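Local coordinates for SidF, inhibitor of growth family, member 3 (Legionella pneumophila subsp. pneumophila, PDB 4FYE), which probably hydrolyses a phosphate, most likely the 3-phosphate, from the inositol headgroup of membrane phosphoinositides, as a phosphatase secreted by Legionella, at residues Q303-R308 with D639-K644; M246-A251 with D265-P270; R503-S508 with N530-Y535; F507-E512 with A523-L528. The protein carries 1 engineered substitution. One frame throughout, in Å; residues are numbered along the deposited sequence.

Contact 1: Q303-R308 with D639-K644; sequences QTLAQR and DYANTK
Helix 284-311 lies here against strand 641-645, an outermost strand of the four-stranded mixed sheet of the phosphatase domain, just after a Schellman motif with Asp639 as C-prime residue has ended helix 626-637. The short segments run at 138° to each other, and Ala641 is the residue of the strand that meets the helix. Leu305 and Arg308, one turn apart, reach it from neighbouring positions. Leu305 has CG anti to its carbonyl carbon, and its branched end covers the methyl group, CG standing 4.1 Å from Ala641 CB. Arg308 starts out anti to the backbone N and bends at its third torsion (chi3 107°). One guanidinium face is thereby laid on the strand, with NH2 3.5 Å from Ala641 CA. Polar contact with the preceding turn runs through a water at the guanidinium edge. This water accepts from Arg308 NH2 at 2.8 Å and donates to Tyr640 O at 2.6 Å and to Asp639 OD1. The charge of Arg308 is met more directly by Asp265 through NH1, and Asp639 OD1 by Arg312. Farther along, Lys644 NZ donates to Asn642 OD1 at 2.5 Å from above the amide plane, and it is also bonded to Ser266 OG and Phe267 O. A strand that runs through a loop into a helix, as 641-645 does into 652-668, is consistent with the strand-loop-helix unit of cysteine-based phosphatases.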
loop_
_atom_site.group_PDB
_atom_site.type_symbol
_atom_site.label_atom_id
_atom_site.label_comp_id
_atom_site.label_asym_id
_atom_site.label_seq_id
_atom_site.Cartn_x
_atom_site.Cartn_y
_atom_site.Cartn_z
ATOM N N GLN A 303 11.168 -5.065 -9.380
ATOM C CA GLN A 303 12.001 -3.968 -9.704
ATOM C C GLN A 303 11.843 -2.811 -8.696
ATOM O O GLN A 303 12.842 -2.210 -8.262
ATOM C CB GLN A 303 11.681 -3.501 -11.113
ATOM C CG GLN A 303 12.602 -2.392 -11.568
ATOM C CD GLN A 303 12.429 -2.078 -13.016
ATOM O OE1 GLN A 303 11.685 -1.155 -13.348
ATOM N NE2 GLN A 303 13.074 -2.856 -13.891
ATOM N N THR A 304 10.616 -2.533 -8.283
ATOM C CA THR A 304 10.349 -1.433 -7.347
ATOM C C THR A 304 10.872 -1.818 -5.945
ATOM O O THR A 304 11.406 -0.961 -5.267
ATOM C CB THR A 304 8.844 -1.118 -7.353
ATOM O OG1 THR A 304 8.456 -0.873 -8.702
ATOM C CG2 THR A 304 8.434 0.121 -6.474
ATOM N N LEU A 305 10.786 -3.081 -5.504
ATOM C CA LEU A 305 11.344 -3.329 -4.196
ATOM C C LEU A 305 12.860 -3.189 -4.171
ATOM O O LEU A 305 13.450 -2.680 -3.203
ATOM C CB LEU A 305 10.951 -4.681 -3.709
ATOM C CG LEU A 305 9.474 -5.058 -3.544
ATOM C CD1 LEU A 305 9.338 -5.909 -2.325
ATOM C CD2 LEU A 305 8.415 -3.985 -3.454
ATOM N N ALA A 306 13.526 -3.564 -5.257
ATOM C CA ALA A 306 14.993 -3.466 -5.295
ATOM C C ALA A 306 15.428 -2.017 -5.247
ATOM O O ALA A 306 16.418 -1.701 -4.615
ATOM C CB ALA A 306 15.541 -4.130 -6.543
ATOM N N GLN A 307 14.694 -1.127 -5.937
ATOM C CA GLN A 307 14.993 0.344 -5.925
ATOM C C GLN A 307 14.778 0.866 -4.516
ATOM O O GLN A 307 15.559 1.686 -4.075
ATOM C CB GLN A 307 14.123 1.180 -6.954
ATOM C CG GLN A 307 14.740 2.546 -7.388
ATOM C CD GLN A 307 15.909 2.446 -8.399
ATOM O OE1 GLN A 307 15.810 1.797 -9.452
ATOM N NE2 GLN A 307 17.015 3.120 -8.103
ATOM N N ARG A 308 13.710 0.441 -3.815
ATOM C CA ARG A 308 13.501 0.930 -2.442
ATOM C C ARG A 308 14.784 0.528 -1.613
ATOM O O ARG A 308 15.330 1.321 -0.864
ATOM C CB ARG A 308 12.209 0.364 -1.790
ATOM C CG ARG A 308 12.167 0.545 -0.255
ATOM C CD ARG A 308 10.770 0.299 0.477
ATOM N NE ARG A 308 11.051 -0.901 1.088
ATOM C CZ ARG A 308 11.229 -1.205 2.342
ATOM N NH1 ARG A 308 10.844 -0.465 3.387
ATOM N NH2 ARG A 308 11.634 -2.435 2.478
ATOM N N ASP A 639 12.115 -6.444 8.499
ATOM C CA ASP A 639 12.636 -5.631 7.425
ATOM C C ASP A 639 12.312 -6.126 6.006
ATOM O O ASP A 639 13.170 -6.042 5.118
ATOM C CB ASP A 639 14.159 -5.433 7.593
ATOM C CG ASP A 639 14.690 -4.327 6.688
ATOM O OD1 ASP A 639 14.044 -3.233 6.517
ATOM O OD2 ASP A 639 15.757 -4.561 6.128
ATOM N N TYR A 640 11.108 -6.671 5.806
ATOM C CA TYR A 640 10.528 -6.911 4.463
ATOM C C TYR A 640 9.905 -5.632 3.879
ATOM O O TYR A 640 9.736 -4.640 4.586
ATOM C CB TYR A 640 9.442 -7.999 4.531
ATOM C CG TYR A 640 9.937 -9.290 5.115
ATOM C CD1 TYR A 640 11.302 -9.565 5.160
ATOM C CD2 TYR A 640 9.053 -10.259 5.597
ATOM C CE1 TYR A 640 11.796 -10.781 5.712
ATOM C CE2 TYR A 640 9.521 -11.471 6.165
ATOM C CZ TYR A 640 10.886 -11.745 6.193
ATOM O OH TYR A 640 11.368 -12.937 6.719
ATOM N N ALA A 641 9.647 -5.627 2.575
ATOM C CA ALA A 641 8.896 -4.582 1.968
ATOM C C ALA A 641 7.378 -4.933 2.092
ATOM O O ALA A 641 6.937 -5.890 1.464
ATOM C CB ALA A 641 9.287 -4.476 0.518
ATOM N N ASN A 642 6.590 -4.219 2.908
ATOM C CA ASN A 642 5.147 -4.543 3.034
ATOM C C ASN A 642 4.247 -3.834 1.966
ATOM O O ASN A 642 4.132 -2.583 1.948
ATOM C CB ASN A 642 4.660 -4.307 4.485
ATOM C CG ASN A 642 3.122 -4.298 4.608
ATOM O OD1 ASN A 642 2.528 -3.242 4.867
ATOM N ND2 ASN A 642 2.475 -5.431 4.347
ATOM N N THR A 643 3.682 -4.623 1.048
ATOM C CA THR A 643 2.665 -4.157 0.054
ATOM C C THR A 643 1.246 -4.545 0.575
ATOM O O THR A 643 1.085 -5.532 1.289
ATOM C CB THR A 643 2.860 -4.840 -1.318
ATOM O OG1 THR A 643 2.815 -6.291 -1.140
ATOM C CG2 THR A 643 4.274 -4.509 -1.922
ATOM N N LYS A 644 0.222 -3.792 0.177
ATOM C CA LYS A 644 -1.093 -3.869 0.758
ATOM C C LYS A 644 -2.128 -3.208 -0.165
ATOM O O LYS A 644 -1.834 -2.259 -0.925
ATOM C CB LYS A 644 -1.169 -3.285 2.191
ATOM C CG LYS A 644 -0.503 -1.971 2.332
ATOM C CD LYS A 644 -0.389 -1.624 3.820
ATOM C CE LYS A 644 0.607 -0.496 4.068
ATOM N NZ LYS A 644 1.969 -1.033 3.727
HETATM O O HOH W 1 11.550 -2.849 5.226
#

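Contact 2: M246-A251 with D265-P270; sequences MARMIA and DSFSGP
This antiparallel pairing is the two-stranded hairpin of strands 247-254 and 260-268 at the border of the six-stranded mixed sheet, buried near the centre of the chain. Ala247 with Ser268 and Met249 with Ser266 form the hydrogen-bonded pairs. Ala247 N donates almost straight along the C=O axis of Ser268 O at 2.9 Å, whereas Met249 N comes to Ser266 O from above the carbonyl plane. Arg248 opposite Phe267 and Ile250 opposite Asp265 are the non-hydrogen-bonded pairs and share the other face. There Arg248, bent at its second torsion (chi2 80°), grips Asp265 side-on. NE reaches Asp265 OD1 at 2.7 Å and NH2 reaches Asp265 OD2 at 2.8 Å, both on syn lone pairs, with the two flat groups nearly coplanar. Ile250 CD1 packs beside the carboxylate, 3.7 Å from Asp265 CG. At the far end the extended side chain of Met246 sets its CE over one face of the Phe267 ring, 3.6 Å from the centroid, in a CH-pi and Met-aromatic contact. Its SD lies by Pro270 CB, where a cis peptide follows Gly269. Asp311 takes the other end of Arg248, while Arg308 and Arg312 also bind Asp265, and three arginines around it probably keep the buried carboxylate ionised. Helix 284-311 covers the Phe267 face through Thr304 and Leu305, strand 199-206 flanks 247-254 within the sheet, and strand 641-645 meets 260-268 through Asn642 and Thr643.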
loop_
_atom_site.group_PDB
_atom_site.type_symbol
_atom_site.label_atom_id
_atom_site.label_comp_id
_atom_site.label_asym_id
_atom_site.label_seq_id
_atom_site.Cartn_x
_atom_site.Cartn_y
_atom_site.Cartn_z
ATOM N N MET A 246 0.543 2.799 -6.924
ATOM C CA MET A 246 1.682 2.420 -6.051
ATOM C C MET A 246 2.394 3.619 -5.530
ATOM O O MET A 246 2.936 4.424 -6.277
ATOM C CB MET A 246 2.696 1.465 -6.679
ATOM C CG MET A 246 3.362 0.574 -5.657
ATOM S SD MET A 246 4.270 -0.782 -6.399
ATOM C CE MET A 246 5.155 -1.315 -4.934
ATOM N N ALA A 247 2.409 3.729 -4.219
ATOM C CA ALA A 247 3.140 4.799 -3.609
ATOM C C ALA A 247 3.977 4.270 -2.444
ATOM O O ALA A 247 3.626 3.256 -1.797
ATOM C CB ALA A 247 2.143 5.855 -3.084
ATOM N N ARG A 248 5.029 5.004 -2.146
ATOM C CA ARG A 248 5.920 4.685 -1.087
ATOM C C ARG A 248 5.356 5.501 0.077
ATOM O O ARG A 248 5.139 6.727 -0.036
ATOM C CB ARG A 248 7.325 5.187 -1.443
ATOM C CG ARG A 248 8.360 5.018 -0.328
ATOM C CD ARG A 248 8.865 3.527 -0.338
ATOM N NE ARG A 248 10.009 3.453 0.526
ATOM C CZ ARG A 248 11.244 3.737 0.130
ATOM N NH1 ARG A 248 11.466 4.021 -1.145
ATOM N NH2 ARG A 248 12.246 3.731 1.011
ATOM N N MET A 249 5.136 4.827 1.182
ATOM C CA MET A 249 4.557 5.439 2.364
ATOM C C MET A 249 5.629 5.588 3.462
ATOM O O MET A 249 6.213 4.600 3.923
ATOM C CB MET A 249 3.430 4.585 2.874
ATOM C CG MET A 249 2.789 5.098 4.137
ATOM S SD MET A 249 1.119 4.375 4.313
ATOM C CE MET A 249 1.613 2.898 5.154
ATOM N N ILE A 250 5.901 6.829 3.841
ATOM C CA ILE A 250 6.864 7.134 4.854
ATOM C C ILE A 250 6.175 7.942 5.966
ATOM O O ILE A 250 5.440 8.869 5.690
ATOM C CB ILE A 250 7.902 8.041 4.292
ATOM C CG1 ILE A 250 8.405 7.512 2.956
ATOM C CG2 ILE A 250 9.012 8.194 5.318
ATOM C CD1 ILE A 250 9.354 6.349 3.107
ATOM N N ALA A 251 6.463 7.620 7.221
ATOM C CA ALA A 251 5.929 8.381 8.338
ATOM C C ALA A 251 7.072 8.590 9.297
ATOM O O ALA A 251 7.896 7.708 9.476
ATOM C CB ALA A 251 4.817 7.603 9.012
ATOM N N ASP A 265 8.209 2.841 6.830
ATOM C CA ASP A 265 8.602 2.857 5.449
ATOM C C ASP A 265 8.055 1.564 4.751
ATOM O O ASP A 265 8.567 0.457 4.986
ATOM C CB ASP A 265 10.125 2.934 5.393
ATOM C CG ASP A 265 10.653 2.936 3.941
ATOM O OD1 ASP A 265 9.911 2.471 3.008
ATOM O OD2 ASP A 265 11.788 3.442 3.728
ATOM N N SER A 266 7.000 1.698 3.946
ATOM C CA SER A 266 6.396 0.565 3.290
ATOM C C SER A 266 5.685 1.050 2.054
ATOM O O SER A 266 5.934 2.195 1.588
ATOM C CB SER A 266 5.444 -0.172 4.230
ATOM O OG SER A 266 4.220 0.508 4.480
ATOM N N PHE A 267 4.808 0.207 1.506
ATOM C CA PHE A 267 4.132 0.572 0.267
ATOM C C PHE A 267 2.641 0.674 0.440
ATOM O O PHE A 267 1.982 -0.185 1.057
ATOM C CB PHE A 267 4.424 -0.450 -0.868
ATOM C CG PHE A 267 5.781 -0.312 -1.479
ATOM C CD1 PHE A 267 6.081 0.784 -2.314
ATOM C CD2 PHE A 267 6.777 -1.285 -1.235
ATOM C CE1 PHE A 267 7.340 0.945 -2.878
ATOM C CE2 PHE A 267 8.042 -1.154 -1.811
ATOM C CZ PHE A 267 8.344 -0.010 -2.594
ATOM N N SER A 268 2.075 1.703 -0.157
ATOM C CA SER A 268 0.634 1.687 -0.340
ATOM C C SER A 268 0.409 1.200 -1.749
ATOM O O SER A 268 0.914 1.801 -2.729
ATOM C CB SER A 268 0.020 3.081 -0.121
ATOM O OG SER A 268 -1.159 3.266 -0.872
ATOM N N GLY A 269 -0.337 0.117 -1.880
ATOM C CA GLY A 269 -0.448 -0.569 -3.144
ATOM C C GLY A 269 0.650 -1.600 -3.256
ATOM O O GLY A 269 1.327 -1.895 -2.292
ATOM N N PRO A 270 0.803 -2.182 -4.429
ATOM C CA PRO A 270 0.012 -1.813 -5.591
ATOM C C PRO A 270 -1.410 -2.311 -5.464
ATOM O O PRO A 270 -1.703 -3.195 -4.671
ATOM C CB PRO A 270 0.717 -2.543 -6.720
ATOM C CG PRO A 270 1.249 -3.764 -6.076
ATOM C CD PRO A 270 1.541 -3.431 -4.645
#

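Contact 3: R503-S508 with N530-Y535; sequences REALFS and NQVDGY
Gln531 is the first residue of 530-535 to meet the opposite helix. Its side chain leaves with CG anti to the carbonyl carbon and stays extended beyond it (chi2 179°), so that the amide oxygen arrives beside a methyl group, OE1 standing 4.0 Å from Ala505 CB. Gln531 is partly exposed, and the approach is apolar on the Ala505 side. Val532, next in line, is buried and makes the larger apolar contact. Its two methyls divide the work: CG2 lies 4.2 Å from Leu506 N, against the backbone and beside the Ala505 methyl, while CG1 turns to the Leu506 side chain, 4.4 Å from CG. The small Ala505 side chain lets the backbones come close at this point, Ala505 CA and Val532 CA being 6.3 Å apart. Helices 482-514 and 522-583 thus pair as an antiparallel helical hairpin within a predicted coiled coil; their short segments cross at 149° with axes 9.2 Å apart. No hydrogen bond joins the two segments, and van der Waals packing alone carries the contact. Helix 284-311 adds to the same interior, Ala292 touching Leu506 and Leu288 touching Val532. One turn on from Gln531, Tyr535 offers the edge of its ring to the same methyl, with CE2 4.4 Å from Ala505 CB, and farther back along helix 482-514 the Tyr535 ring also touches Val498 and Ala501.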
loop_
_atom_site.group_PDB
_atom_site.type_symbol
_atom_site.label_atom_id
_atom_site.label_comp_id
_atom_site.label_asym_id
_atom_site.label_seq_id
_atom_site.Cartn_x
_atom_site.Cartn_y
_atom_site.Cartn_z
ATOM N N ARG A 503 7.167 -19.648 -15.831
ATOM C CA ARG A 503 7.231 -18.205 -16.082
ATOM C C ARG A 503 7.599 -17.952 -17.532
ATOM O O ARG A 503 6.930 -17.183 -18.239
ATOM C CB ARG A 503 8.281 -17.518 -15.216
ATOM C CG ARG A 503 7.965 -17.448 -13.743
ATOM C CD ARG A 503 9.054 -16.678 -13.016
ATOM N NE ARG A 503 10.251 -17.490 -12.785
ATOM C CZ ARG A 503 11.367 -17.365 -13.486
ATOM N NH1 ARG A 503 11.464 -16.446 -14.475
ATOM N NH2 ARG A 503 12.387 -18.155 -13.191
ATOM N N GLU A 504 8.677 -18.611 -17.962
ATOM C CA GLU A 504 9.239 -18.351 -19.285
ATOM C C GLU A 504 8.183 -18.697 -20.332
ATOM O O GLU A 504 7.903 -17.926 -21.253
ATOM C CB GLU A 504 10.575 -19.096 -19.468
ATOM C CG GLU A 504 11.753 -18.209 -19.936
ATOM C CD GLU A 504 11.795 -16.729 -19.398
ATOM O OE1 GLU A 504 11.651 -15.765 -20.209
ATOM O OE2 GLU A 504 12.008 -16.487 -18.176
ATOM N N ALA A 505 7.525 -19.823 -20.120
ATOM C CA ALA A 505 6.498 -20.254 -21.011
ATOM C C ALA A 505 5.344 -19.227 -21.098
ATOM O O ALA A 505 4.899 -18.863 -22.178
ATOM C CB ALA A 505 6.016 -21.597 -20.537
ATOM N N LEU A 506 4.895 -18.738 -19.950
ATOM C CA LEU A 506 3.789 -17.788 -19.859
ATOM C C LEU A 506 4.027 -16.376 -20.469
ATOM O O LEU A 506 3.091 -15.772 -21.038
ATOM C CB LEU A 506 3.453 -17.636 -18.390
ATOM C CG LEU A 506 2.006 -17.683 -17.945
ATOM C CD1 LEU A 506 1.928 -17.456 -16.432
ATOM C CD2 LEU A 506 1.135 -16.719 -18.750
ATOM N N PHE A 507 5.246 -15.842 -20.300
ATOM C CA PHE A 507 5.653 -14.623 -21.014
ATOM C C PHE A 507 5.529 -14.872 -22.525
ATOM O O PHE A 507 4.920 -14.066 -23.240
ATOM C CB PHE A 507 7.098 -14.204 -20.690
ATOM C CG PHE A 507 7.323 -13.733 -19.290
ATOM C CD1 PHE A 507 6.557 -12.706 -18.740
ATOM C CD2 PHE A 507 8.334 -14.302 -18.523
ATOM C CE1 PHE A 507 6.774 -12.262 -17.442
ATOM C CE2 PHE A 507 8.581 -13.868 -17.225
ATOM C CZ PHE A 507 7.797 -12.832 -16.685
ATOM N N SER A 508 6.086 -15.990 -23.017
ATOM C CA SER A 508 5.921 -16.318 -24.448
ATOM C C SER A 508 4.441 -16.342 -24.814
ATOM O O SER A 508 4.037 -15.772 -25.849
ATOM C CB SER A 508 6.596 -17.630 -24.843
ATOM O OG SER A 508 7.999 -17.534 -24.706
ATOM N N ASN A 530 -0.974 -25.151 -23.934
ATOM C CA ASN A 530 -0.886 -26.481 -23.320
ATOM C C ASN A 530 0.265 -26.695 -22.335
ATOM O O ASN A 530 0.044 -27.162 -21.206
ATOM C CB ASN A 530 -0.937 -27.594 -24.360
ATOM C CG ASN A 530 -2.321 -28.187 -24.494
ATOM O OD1 ASN A 530 -3.292 -27.647 -23.957
ATOM N ND2 ASN A 530 -2.421 -29.309 -25.199
ATOM N N GLN A 531 1.476 -26.326 -22.762
ATOM C CA GLN A 531 2.671 -26.288 -21.897
ATOM C C GLN A 531 2.414 -25.617 -20.562
ATOM O O GLN A 531 2.889 -26.084 -19.527
ATOM C CB GLN A 531 3.762 -25.462 -22.540
ATOM C CG GLN A 531 4.486 -26.091 -23.700
ATOM C CD GLN A 531 5.525 -25.137 -24.245
ATOM O OE1 GLN A 531 6.072 -24.297 -23.504
ATOM N NE2 GLN A 531 5.804 -25.254 -25.547
ATOM N N VAL A 532 1.688 -24.502 -20.608
ATOM C CA VAL A 532 1.473 -23.663 -19.442
ATOM C C VAL A 532 0.667 -24.502 -18.467
ATOM O O VAL A 532 1.047 -24.709 -17.307
ATOM C CB VAL A 532 0.778 -22.355 -19.875
ATOM C CG1 VAL A 532 0.145 -21.621 -18.693
ATOM C CG2 VAL A 532 1.765 -21.440 -20.600
ATOM N N ASP A 533 -0.393 -25.080 -19.023
ATOM C CA ASP A 533 -1.351 -25.891 -18.300
ATOM C C ASP A 533 -0.698 -27.094 -17.646
ATOM O O ASP A 533 -0.910 -27.343 -16.452
ATOM C CB ASP A 533 -2.494 -26.280 -19.233
ATOM C CG ASP A 533 -3.347 -25.078 -19.642
ATOM O OD1 ASP A 533 -3.405 -24.063 -18.887
ATOM O OD2 ASP A 533 -3.973 -25.130 -20.719
ATOM N N GLY A 534 0.117 -27.816 -18.411
ATOM C CA GLY A 534 0.801 -28.985 -17.871
ATOM C C GLY A 534 1.598 -28.611 -16.628
ATOM O O GLY A 534 1.482 -29.258 -15.571
ATOM N N TYR A 535 2.400 -27.553 -16.763
ATOM C CA TYR A 535 3.242 -27.061 -15.675
ATOM C C TYR A 535 2.347 -26.601 -14.545
ATOM O O TYR A 535 2.637 -26.845 -13.376
ATOM C CB TYR A 535 4.175 -25.920 -16.144
ATOM C CG TYR A 535 5.215 -26.298 -17.208
ATOM C CD1 TYR A 535 5.951 -27.488 -17.116
ATOM C CD2 TYR A 535 5.473 -25.447 -18.296
ATOM C CE1 TYR A 535 6.900 -27.826 -18.078
ATOM C CE2 TYR A 535 6.421 -25.776 -19.264
ATOM C CZ TYR A 535 7.134 -26.962 -19.148
ATOM O OH TYR A 535 8.084 -27.290 -20.090
#

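Contact 4: F507-E512 with A523-L528; sequences FSYFEE and AKLDQL
Tyr509 swings its ring across to helix 522-583, where it overlaps the end of Leu525, CE2 lying 3.7 Å from Leu525 CD2. CG is anti to the backbone N (chi1 168°), and the two side chains cross obliquely. The same atom also lies beside the opposite backbone, CE2 being 4.0 Å from Leu525 O, and the ring meets the next turn of that helix edge-on where CD2 approaches Leu528 CB at 4.2 Å, near the ring plane. Leu528 points toward helix 482-514 and spreads its two methyls over it. CD1 rests on the backbone, 4.0 Å from Ser508 O and near Tyr509 CA, while CD2 touches the CB of Ser508 at 4.1 Å. Here the pair of helices nears its connecting turn: 482-514 and 522-583 form an antiparallel helical hairpin, their short segments at 155° and their axes 9.5 Å apart, inside a predicted coiled coil. The interface is apolar, without a hydrogen bond between the two segments. Glu512 joins it by its aliphatic part, with CG 4.2 Å from Leu528 CD1 and CB close to Leu525 CD2, and the same CG passes near Lys524 CB. The lysine chain then leads away, so that its amino group and the Glu512 carboxylate do not meet; Glu512 OE1 instead takes a weak hydrogen bond from the backbone N of Asp521 in the turn. Trp520 of this connection packs on both Glu512 and Leu525, and Tyr285 of helix 284-311 touches Tyr509.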
loop_
_atom_site.group_PDB
_atom_site.type_symbol
_atom_site.label_atom_id
_atom_site.label_comp_id
_atom_site.label_asym_id
_atom_site.label_seq_id
_atom_site.Cartn_x
_atom_site.Cartn_y
_atom_site.Cartn_z
ATOM N N PHE A 507 5.246 -15.842 -20.300
ATOM C CA PHE A 507 5.653 -14.623 -21.014
ATOM C C PHE A 507 5.529 -14.872 -22.525
ATOM O O PHE A 507 4.920 -14.066 -23.240
ATOM C CB PHE A 507 7.098 -14.204 -20.690
ATOM C CG PHE A 507 7.323 -13.733 -19.290
ATOM C CD1 PHE A 507 6.557 -12.706 -18.740
ATOM C CD2 PHE A 507 8.334 -14.302 -18.523
ATOM C CE1 PHE A 507 6.774 -12.262 -17.442
ATOM C CE2 PHE A 507 8.581 -13.868 -17.225
ATOM C CZ PHE A 507 7.797 -12.832 -16.685
ATOM N N SER A 508 6.086 -15.990 -23.017
ATOM C CA SER A 508 5.921 -16.318 -24.448
ATOM C C SER A 508 4.441 -16.342 -24.814
ATOM O O SER A 508 4.037 -15.772 -25.849
ATOM C CB SER A 508 6.596 -17.630 -24.843
ATOM O OG SER A 508 7.999 -17.534 -24.706
ATOM N N TYR A 509 3.614 -16.968 -23.975
ATOM C CA TYR A 509 2.238 -17.029 -24.361
ATOM C C TYR A 509 1.659 -15.626 -24.546
ATOM O O TYR A 509 0.911 -15.398 -25.485
ATOM C CB TYR A 509 1.408 -17.855 -23.394
ATOM C CG TYR A 509 -0.081 -17.687 -23.631
ATOM C CD1 TYR A 509 -0.770 -16.600 -23.100
ATOM C CD2 TYR A 509 -0.797 -18.594 -24.395
ATOM C CE1 TYR A 509 -2.117 -16.421 -23.322
ATOM C CE2 TYR A 509 -2.162 -18.418 -24.609
ATOM C CZ TYR A 509 -2.813 -17.330 -24.063
ATOM O OH TYR A 509 -4.160 -17.133 -24.265
ATOM N N PHE A 510 1.991 -14.680 -23.666
ATOM C CA PHE A 510 1.439 -13.326 -23.838
ATOM C C PHE A 510 1.957 -12.610 -25.093
ATOM O O PHE A 510 1.195 -11.879 -25.720
ATOM C CB PHE A 510 1.623 -12.438 -22.587
ATOM C CG PHE A 510 1.028 -11.055 -22.733
ATOM C CD1 PHE A 510 1.792 -9.983 -23.206
ATOM C CD2 PHE A 510 -0.296 -10.812 -22.399
ATOM C CE1 PHE A 510 1.245 -8.692 -23.326
ATOM C CE2 PHE A 510 -0.842 -9.518 -22.493
ATOM C CZ PHE A 510 -0.072 -8.463 -22.980
ATOM N N GLU A 511 3.244 -12.799 -25.410
ATOM C CA GLU A 511 3.908 -12.237 -26.627
ATOM C C GLU A 511 3.108 -12.473 -27.909
ATOM O O GLU A 511 2.983 -11.553 -28.718
ATOM C CB GLU A 511 5.353 -12.763 -26.801
ATOM C CG GLU A 511 6.410 -12.016 -25.961
ATOM C CD GLU A 511 7.770 -12.735 -25.861
ATOM O OE1 GLU A 511 8.246 -13.294 -26.884
ATOM O OE2 GLU A 511 8.378 -12.745 -24.754
ATOM N N GLU A 512 2.568 -13.696 -28.057
ATOM C CA GLU A 512 1.699 -14.081 -29.184
ATOM C C GLU A 512 0.284 -13.559 -29.019
ATOM O O GLU A 512 -0.282 -12.982 -29.960
ATOM C CB GLU A 512 1.621 -15.611 -29.357
ATOM C CG GLU A 512 2.607 -16.234 -30.332
ATOM C CD GLU A 512 2.544 -15.669 -31.752
ATOM O OE1 GLU A 512 1.536 -15.900 -32.481
ATOM O OE2 GLU A 512 3.538 -15.011 -32.149
ATOM N N ALA A 523 -1.499 -21.647 -34.301
ATOM C CA ALA A 523 -0.710 -22.862 -34.030
ATOM C C ALA A 523 0.198 -22.761 -32.795
ATOM O O ALA A 523 0.154 -23.613 -31.899
ATOM C CB ALA A 523 0.117 -23.235 -35.260
ATOM N N LYS A 524 1.045 -21.736 -32.769
ATOM C CA LYS A 524 1.910 -21.473 -31.613
ATOM C C LYS A 524 1.080 -21.241 -30.308
ATOM O O LYS A 524 1.367 -21.831 -29.254
ATOM C CB LYS A 524 2.872 -20.306 -31.925
ATOM C CG LYS A 524 4.203 -20.351 -31.172
ATOM C CD LYS A 524 5.264 -19.442 -31.793
ATOM C CE LYS A 524 6.275 -20.228 -32.654
ATOM N NZ LYS A 524 5.720 -20.884 -33.886
ATOM N N LEU A 525 0.034 -20.420 -30.403
ATOM C CA LEU A 525 -0.890 -20.162 -29.298
ATOM C C LEU A 525 -1.320 -21.373 -28.484
ATOM O O LEU A 525 -1.423 -21.294 -27.243
ATOM C CB LEU A 525 -2.166 -19.530 -29.842
ATOM C CG LEU A 525 -2.377 -18.034 -29.686
ATOM C CD1 LEU A 525 -3.800 -17.726 -30.120
ATOM C CD2 LEU A 525 -2.129 -17.564 -28.256
ATOM N N ASP A 526 -1.631 -22.461 -29.199
ATOM C CA ASP A 526 -2.222 -23.652 -28.597
ATOM C C ASP A 526 -1.205 -24.528 -27.870
ATOM O O ASP A 526 -1.443 -24.955 -26.730
ATOM C CB ASP A 526 -3.020 -24.451 -29.635
ATOM C CG ASP A 526 -4.450 -23.927 -29.808
ATOM O OD1 ASP A 526 -5.310 -24.701 -30.276
ATOM O OD2 ASP A 526 -4.714 -22.747 -29.477
ATOM N N GLN A 527 -0.081 -24.782 -28.528
ATOM C CA GLN A 527 1.066 -25.433 -27.898
ATOM C C GLN A 527 1.459 -24.624 -26.631
ATOM O O GLN A 527 1.512 -25.158 -25.513
ATOM C CB GLN A 527 2.226 -25.580 -28.912
ATOM C CG GLN A 527 3.622 -25.575 -28.302
ATOM C CD GLN A 527 4.587 -24.621 -29.008
ATOM O OE1 GLN A 527 4.786 -23.463 -28.586
ATOM N NE2 GLN A 527 5.200 -25.108 -30.094
ATOM N N LEU A 528 1.690 -23.328 -26.797
ATOM C CA LEU A 528 2.012 -22.482 -25.647
ATOM C C LEU A 528 0.964 -22.605 -24.531
ATOM O O LEU A 528 1.309 -22.845 -23.373
ATOM C CB LEU A 528 2.215 -21.023 -26.076
ATOM C CG LEU A 528 3.447 -20.755 -26.958
ATOM C CD1 LEU A 528 3.401 -19.357 -27.571
ATOM C CD2 LEU A 528 4.744 -20.980 -26.199
#

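In the fold
Contacts 1 and 2 form one buried core near the centre of the chain, their centres 9 Å apart. They meet where Leu305 packs on Phe267 and where Lys644 probably bonds Ser266 and Phe267. Along the chain contact 2 closes before contact 1 opens, helix 284-311 following its hairpin. The six-stranded sheet and the four-stranded sheet are thereby brought together beside helix 284-311. Contacts 3 and 4, 8 Å apart, are successive levels of a single helical hairpin and share Phe507 and Ser508; they lie between the two halves of contact 1 in sequence, with centres about 27 and 31 Å from it. Helix 284-311 reaches both regions, tying the projecting hairpin to the phosphatase core.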